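Long-range contacts in Bse634I restriction endonuclease (Geobacillus stearothermophilus, PDB 1KNV), which cleaves double-stranded DNA as a type II restriction endonuclease, probably with the help of bound metal ions: residues D146-Q152 and S190-G196; L216-F220 and A232-Y236. Where two conformers were deposited one is given. Residues are numbered along the deposited sequence.

Contact 1 of 2, residues D146-Q152 and S190-G196; sequences DLLIIRQ and SLVAGVG
Strands 147-151 and 191-196 run antiparallel, 168° between directions and 4.6 Å between axes at closest approach. Leu-147/Val-195 and Ile-149/Ala-193 are hydrogen-bonded pairs; Leu-148/Gly-194 and Ile-150/Leu-191 are non-hydrogen-bonded. The ladder comprises Leu-147 N to Val-195 O (3.1 Å), Val-195 N to Leu-147 O (2.7 Å), Ile-149 N to Ala-193 O (2.8 Å) and Arg-151 N to Ser-190 O (2.7 Å). Two classic bulges interrupt it. Ile-149 O accepts from both Val-192 N (2.8 Å) and Ala-193 N (3.3 Å), with Val-192 at phi/psi -112/-28, shifting the register by one; Asp-146 and Leu-147 both face Val-195, Asp-146 N bonding Val-195 O weakly (2.9 Å).

Apolar side chains suit the buried sheet. Leu-147 (t), Ile-149 (m), Ala-193 and Val-195 (t) share one face, under helix 281-291: Leu-147 CB lies 3.8 Å from Val-195 CB, and Ile-149 CD1 4.1 Å from Val-195 CG2. Across the other, Ile-150 CG1 meets Leu-191 CD2 at 4.0 Å, while Leu-148 CD2 lies 4.3 Å from Gly-194 CA.

At the start of 146-152, Asp-146 (m) hydrogen-bonds Leu-197 N through OD2. Both residues bind Ca(2+), unoccupied here: the metal site on the central sheet of a PD-(D/E)XK nuclease.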
loop_
_atom_site.group_PDB
_atom_site.type_symbol
_atom_site.label_atom_id
_atom_site.label_comp_id
_atom_site.label_asym_id
_atom_site.label_seq_id
_atom_site.Cartn_x
_atom_site.Cartn_y
_atom_site.Cartn_z
ATOM N N ASP B 146 20.961 19.695 6.249
ATOM C CA ASP B 146 22.019 20.693 6.171
ATOM C C ASP B 146 22.810 20.576 4.879
ATOM O O ASP B 146 23.422 21.546 4.416
ATOM C CB ASP B 146 22.960 20.550 7.366
ATOM C CG ASP B 146 22.244 20.761 8.691
ATOM O OD1 ASP B 146 21.580 21.814 8.860
ATOM O OD2 ASP B 146 22.337 19.874 9.560
ATOM N N LEU B 147 22.780 19.401 4.279
ATOM C CA LEU B 147 23.527 19.180 3.057
ATOM C C LEU B 147 22.711 18.337 2.080
ATOM O O LEU B 147 22.106 17.329 2.458
ATOM C CB LEU B 147 24.810 18.448 3.422
ATOM C CG LEU B 147 25.935 18.170 2.452
ATOM C CD1 LEU B 147 26.390 19.512 1.969
ATOM C CD2 LEU B 147 27.060 17.387 3.133
ATOM N N LEU B 148 22.664 18.775 0.825
ATOM C CA LEU B 148 21.947 18.062 -0.232
ATOM C C LEU B 148 22.872 17.584 -1.359
ATOM O O LEU B 148 23.714 18.349 -1.843
ATOM C CB LEU B 148 20.917 18.958 -0.904
ATOM C CG LEU B 148 19.630 19.359 -0.245
ATOM C CD1 LEU B 148 18.767 20.082 -1.280
ATOM C CD2 LEU B 148 18.983 18.105 0.263
ATOM N N ILE B 149 22.730 16.332 -1.761
ATOM C CA ILE B 149 23.512 15.802 -2.866
ATOM C C ILE B 149 22.506 15.631 -3.992
ATOM O O ILE B 149 21.530 14.893 -3.856
ATOM C CB ILE B 149 24.185 14.466 -2.501
ATOM C CG1 ILE B 149 25.300 14.687 -1.446
ATOM C CG2 ILE B 149 24.816 13.864 -3.756
ATOM C CD1 ILE B 149 24.824 15.238 -0.125
ATOM N N ILE B 150 22.702 16.413 -5.038
ATOM C CA ILE B 150 21.814 16.430 -6.192
ATOM C C ILE B 150 22.535 15.940 -7.438
ATOM O O ILE B 150 23.729 16.174 -7.599
ATOM C CB ILE B 150 21.321 17.873 -6.464
ATOM C CG1 ILE B 150 20.454 18.350 -5.301
ATOM C CG2 ILE B 150 20.572 17.951 -7.771
ATOM C CD1 ILE B 150 20.229 19.815 -5.296
ATOM N N ARG B 151 21.833 15.216 -8.290
ATOM C CA ARG B 151 22.441 14.726 -9.511
ATOM C C ARG B 151 21.548 15.068 -10.701
ATOM O O ARG B 151 20.501 14.454 -10.908
ATOM C CB ARG B 151 22.658 13.212 -9.454
ATOM C CG ARG B 151 23.459 12.697 -10.639
ATOM C CD ARG B 151 23.467 11.198 -10.688
ATOM N NE ARG B 151 24.290 10.743 -11.799
ATOM C CZ ARG B 151 24.609 9.475 -11.990
ATOM N NH1 ARG B 151 24.169 8.535 -11.142
ATOM N NH2 ARG B 151 25.385 9.142 -13.014
ATOM N N GLN B 152 21.958 16.072 -11.467
ATOM C CA GLN B 152 21.211 16.517 -12.638
ATOM C C GLN B 152 22.184 17.338 -13.484
ATOM O O GLN B 152 22.423 18.513 -13.218
ATOM C CB GLN B 152 20.003 17.366 -12.204
ATOM C CG GLN B 152 18.997 17.640 -13.321
ATOM C CD GLN B 152 17.739 18.321 -12.816
ATOM O OE1 GLN B 152 17.360 19.390 -13.291
ATOM N NE2 GLN B 152 17.087 17.702 -11.849
ATOM N N SER B 190 16.029 13.749 -8.673
ATOM C CA SER B 190 17.398 14.195 -8.887
ATOM C C SER B 190 18.179 14.302 -7.572
ATOM O O SER B 190 19.386 14.398 -7.583
ATOM C CB SER B 190 17.430 15.544 -9.618
ATOM O OG SER B 190 17.139 15.370 -10.998
ATOM N N LEU B 191 17.485 14.281 -6.437
ATOM C CA LEU B 191 18.145 14.346 -5.127
ATOM C C LEU B 191 18.608 12.939 -4.864
ATOM O O LEU B 191 17.888 12.019 -5.100
ATOM C CB LEU B 191 17.203 14.578 -4.023
ATOM C CG LEU B 191 16.235 15.616 -4.427
ATOM C CD1 LEU B 191 15.280 15.586 -3.411
ATOM C CD2 LEU B 191 16.837 16.928 -4.460
ATOM N N VAL B 192 19.793 12.780 -4.360
ATOM C CA VAL B 192 20.200 11.452 -4.089
ATOM C C VAL B 192 20.306 11.291 -2.622
ATOM O O VAL B 192 19.938 10.249 -2.122
ATOM C CB VAL B 192 21.441 11.082 -4.909
ATOM C CG1 VAL B 192 20.954 10.933 -6.374
ATOM C CG2 VAL B 192 22.498 12.106 -4.838
ATOM N N ALA B 193 20.583 12.394 -1.932
ATOM C CA ALA B 193 20.689 12.305 -0.500
ATOM C C ALA B 193 20.673 13.642 0.230
ATOM O O ALA B 193 20.900 14.710 -0.352
ATOM C CB ALA B 193 21.939 11.533 -0.147
ATOM N N GLY B 194 20.419 13.548 1.530
ATOM C CA GLY B 194 20.413 14.699 2.411
ATOM C C GLY B 194 21.241 14.313 3.624
ATOM O O GLY B 194 21.274 13.143 3.998
ATOM N N VAL B 195 21.936 15.277 4.224
ATOM C CA VAL B 195 22.747 14.992 5.406
ATOM C C VAL B 195 22.392 15.952 6.536
ATOM O O VAL B 195 22.268 17.158 6.323
ATOM C CB VAL B 195 24.275 15.126 5.121
ATOM C CG1 VAL B 195 25.080 14.623 6.333
ATOM C CG2 VAL B 195 24.652 14.338 3.878
ATOM N N GLY B 196 22.203 15.405 7.733
ATOM C CA GLY B 196 21.907 16.233 8.885
ATOM C C GLY B 196 23.207 16.347 9.656
ATOM O O GLY B 196 23.729 15.337 10.116
#

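Contact 2 of 2, residues L216-F220 and A232-Y236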
loop_
_atom_site.group_PDB
_atom_site.type_symbol
_atom_site.label_atom_id
_atom_site.label_comp_id
_atom_site.label_asym_id
_atom_site.label_seq_id
_atom_site.Cartn_x
_atom_site.Cartn_y
_atom_site.Cartn_z
ATOM N N LEU B 216 11.695 13.268 5.730
ATOM C CA LEU B 216 12.138 13.395 4.354
ATOM C C LEU B 216 11.968 12.115 3.531
ATOM O O LEU B 216 11.501 12.162 2.392
ATOM C CB LEU B 216 13.595 13.862 4.324
ATOM C CG LEU B 216 13.813 15.260 4.911
ATOM C CD1 LEU B 216 15.294 15.559 4.973
ATOM C CD2 LEU B 216 13.081 16.300 4.058
ATOM N N LYS B 217 12.348 10.973 4.091
ATOM C CA LYS B 217 12.206 9.722 3.358
ATOM C C LYS B 217 10.745 9.378 3.058
ATOM O O LYS B 217 10.434 8.871 1.981
ATOM C CB LYS B 217 12.858 8.566 4.119
ATOM C CG LYS B 217 14.364 8.535 4.015
ATOM C CD LYS B 217 14.885 7.212 4.551
ATOM C CE LYS B 217 16.334 7.040 4.207
ATOM N NZ LYS B 217 16.765 5.641 4.441
ATOM N N SER B 218 9.848 9.631 4.001
ATOM C CA SER B 218 8.452 9.325 3.748
ATOM C C SER B 218 7.911 10.267 2.669
ATOM O O SER B 218 7.084 9.872 1.838
ATOM C CB SER B 218 7.637 9.442 5.037
ATOM O OG SER B 218 7.664 10.756 5.564
ATOM N N LEU B 219 8.397 11.509 2.668
ATOM C CA LEU B 219 7.968 12.490 1.678
ATOM C C LEU B 219 8.349 11.979 0.290
ATOM O O LEU B 219 7.556 12.056 -0.657
ATOM C CB LEU B 219 8.649 13.838 1.924
ATOM C CG LEU B 219 8.230 15.013 1.030
ATOM C CD1 LEU B 219 6.830 15.470 1.412
ATOM C CD2 LEU B 219 9.209 16.174 1.192
ATOM N N PHE B 220 9.566 11.453 0.184
ATOM C CA PHE B 220 10.081 10.924 -1.075
ATOM C C PHE B 220 9.306 9.671 -1.473
ATOM O O PHE B 220 9.022 9.452 -2.647
ATOM C CB PHE B 220 11.571 10.588 -0.930
ATOM C CG PHE B 220 12.287 10.387 -2.245
ATOM C CD1 PHE B 220 12.709 11.479 -3.001
ATOM C CD2 PHE B 220 12.562 9.102 -2.717
ATOM C CE1 PHE B 220 13.398 11.291 -4.205
ATOM C CE2 PHE B 220 13.246 8.910 -3.916
ATOM C CZ PHE B 220 13.666 10.003 -4.661
ATOM N N ALA B 232 13.347 5.138 -7.957
ATOM C CA ALA B 232 13.873 6.397 -7.454
ATOM C C ALA B 232 14.363 6.090 -6.039
ATOM O O ALA B 232 13.721 5.337 -5.308
ATOM C CB ALA B 232 12.787 7.445 -7.421
ATOM N N GLU B 233 15.501 6.660 -5.661
ATOM C CA GLU B 233 16.083 6.439 -4.340
ATOM C C GLU B 233 16.504 7.718 -3.643
ATOM O O GLU B 233 17.068 8.617 -4.264
ATOM C CB GLU B 233 17.333 5.571 -4.442
ATOM C CG GLU B 233 17.110 4.085 -4.458
ATOM C CD GLU B 233 18.426 3.338 -4.371
ATOM O OE1 GLU B 233 19.202 3.363 -5.361
ATOM O OE2 GLU B 233 18.686 2.742 -3.300
ATOM N N PHE B 234 16.232 7.796 -2.347
ATOM C CA PHE B 234 16.656 8.943 -1.570
ATOM C C PHE B 234 17.183 8.435 -0.243
ATOM O O PHE B 234 16.457 7.774 0.498
ATOM C CB PHE B 234 15.519 9.905 -1.297
ATOM C CG PHE B 234 15.922 11.059 -0.433
ATOM C CD1 PHE B 234 16.723 12.073 -0.940
ATOM C CD2 PHE B 234 15.535 11.110 0.900
ATOM C CE1 PHE B 234 17.133 13.121 -0.133
ATOM C CE2 PHE B 234 15.938 12.156 1.721
ATOM C CZ PHE B 234 16.738 13.163 1.204
ATOM N N LYS B 235 18.446 8.739 0.046
ATOM C CA LYS B 235 19.079 8.317 1.286
ATOM C C LYS B 235 19.298 9.521 2.192
ATOM O O LYS B 235 19.576 10.619 1.725
ATOM C CB LYS B 235 20.426 7.677 0.989
ATOM C CG LYS B 235 20.362 6.455 0.112
ATOM C CD LYS B 235 20.077 5.218 0.928
ATOM C CE LYS B 235 20.149 3.965 0.066
ATOM N NZ LYS B 235 19.055 3.943 -0.952
ATOM N N TYR B 236 19.185 9.307 3.492
ATOM C CA TYR B 236 19.402 10.377 4.444
ATOM C C TYR B 236 20.499 9.954 5.403
ATOM O O TYR B 236 20.491 8.834 5.913
ATOM C CB TYR B 236 18.111 10.685 5.198
ATOM C CG TYR B 236 18.280 11.778 6.219
ATOM C CD1 TYR B 236 18.460 11.472 7.566
ATOM C CD2 TYR B 236 18.316 13.121 5.835
ATOM C CE1 TYR B 236 18.676 12.474 8.512
ATOM C CE2 TYR B 236 18.533 14.128 6.768
ATOM C CZ TYR B 236 18.715 13.799 8.106
ATOM O OH TYR B 236 18.951 14.789 9.042
#
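Residues 216-220 make just over one turn of helix 203-227, closed by the hydrogen bond from Phe-220 N to Leu-216 O (3.0 Å). Facing it, 232-236 is an extended segment that becomes strand at Lys-235. The backbones come closest at Lys-217 and Phe-234, whose CA atoms are 6.7 Å apart, and the helix side chains reach the backbone as well as the side chains of 232-236.

Extended geometry sends Ala-232, Phe-234 and Tyr-236 toward the helix and Glu-233 and Lys-235 away from it, where Lys-235 NZ forms a salt bridge with Glu-233 OE2 (2.7 Å). On the helix, Leu-216 and Phe-220, four residues apart, lie on the same side. The flat Phe-220 ring receives Phe-234 CB over one face in a CH-pi contact, 3.4 Å from the ring centroid; the two rings are oblique, with planes at 33° and centroids 5.5 Å apart. At the edge of the Phe-220 ring, near its plane, lies Ala-232 C, 3.7 Å from Phe-220 CE2; the short Ala-232 side chain packs its CB 3.8 Å from the same CE2. At the other end, branched Leu-216 packs its CB against Phe-234 CE2 (3.9 Å) and its CD1 against Tyr-236 CE2 (4.0 Å).

Lys-217 uses both parts of a long amphipathic side chain: CG lies 4.2 Å from Phe-234 CD2 at the ring edge, and CE is 3.7 Å from Tyr-236 N, while NZ continues to salt bridges with Asp-272 and Glu-268. Tyr-236 likewise buries its ring and gives OH a hydrogen bond with Glu-212. This is helix-on-strand packing within a beta-alpha-beta unit, strand 191-198, helix 203-227 and strand 235-240, in the alpha/beta core of the nuclease.

Contact 1 closes before contact 2 opens, and their centres are 10 Å apart. Strand 191-198 leads into helix 203-227, after which the chain returns as strand 235-240, parallel to and directly beside 191-198 in the mixed five-stranded sheet. Contact 1 therefore pairs the middle strand with its antiparallel neighbour, whereas contact 2 lays the connecting helix against the start of the next strand. They meet along the seam of the two parallel strands: Val-192 O is 3.0 Å from Lys-235 N and Gly-194 N 3.1 Å from Lys-235 O, both probable hydrogen bonds. Tyr-236 OH also lies 3.3 Å from Gly-196 CA, bringing the helix packing close to the Ca(2+)-binding residues Asp-146 and Leu-197.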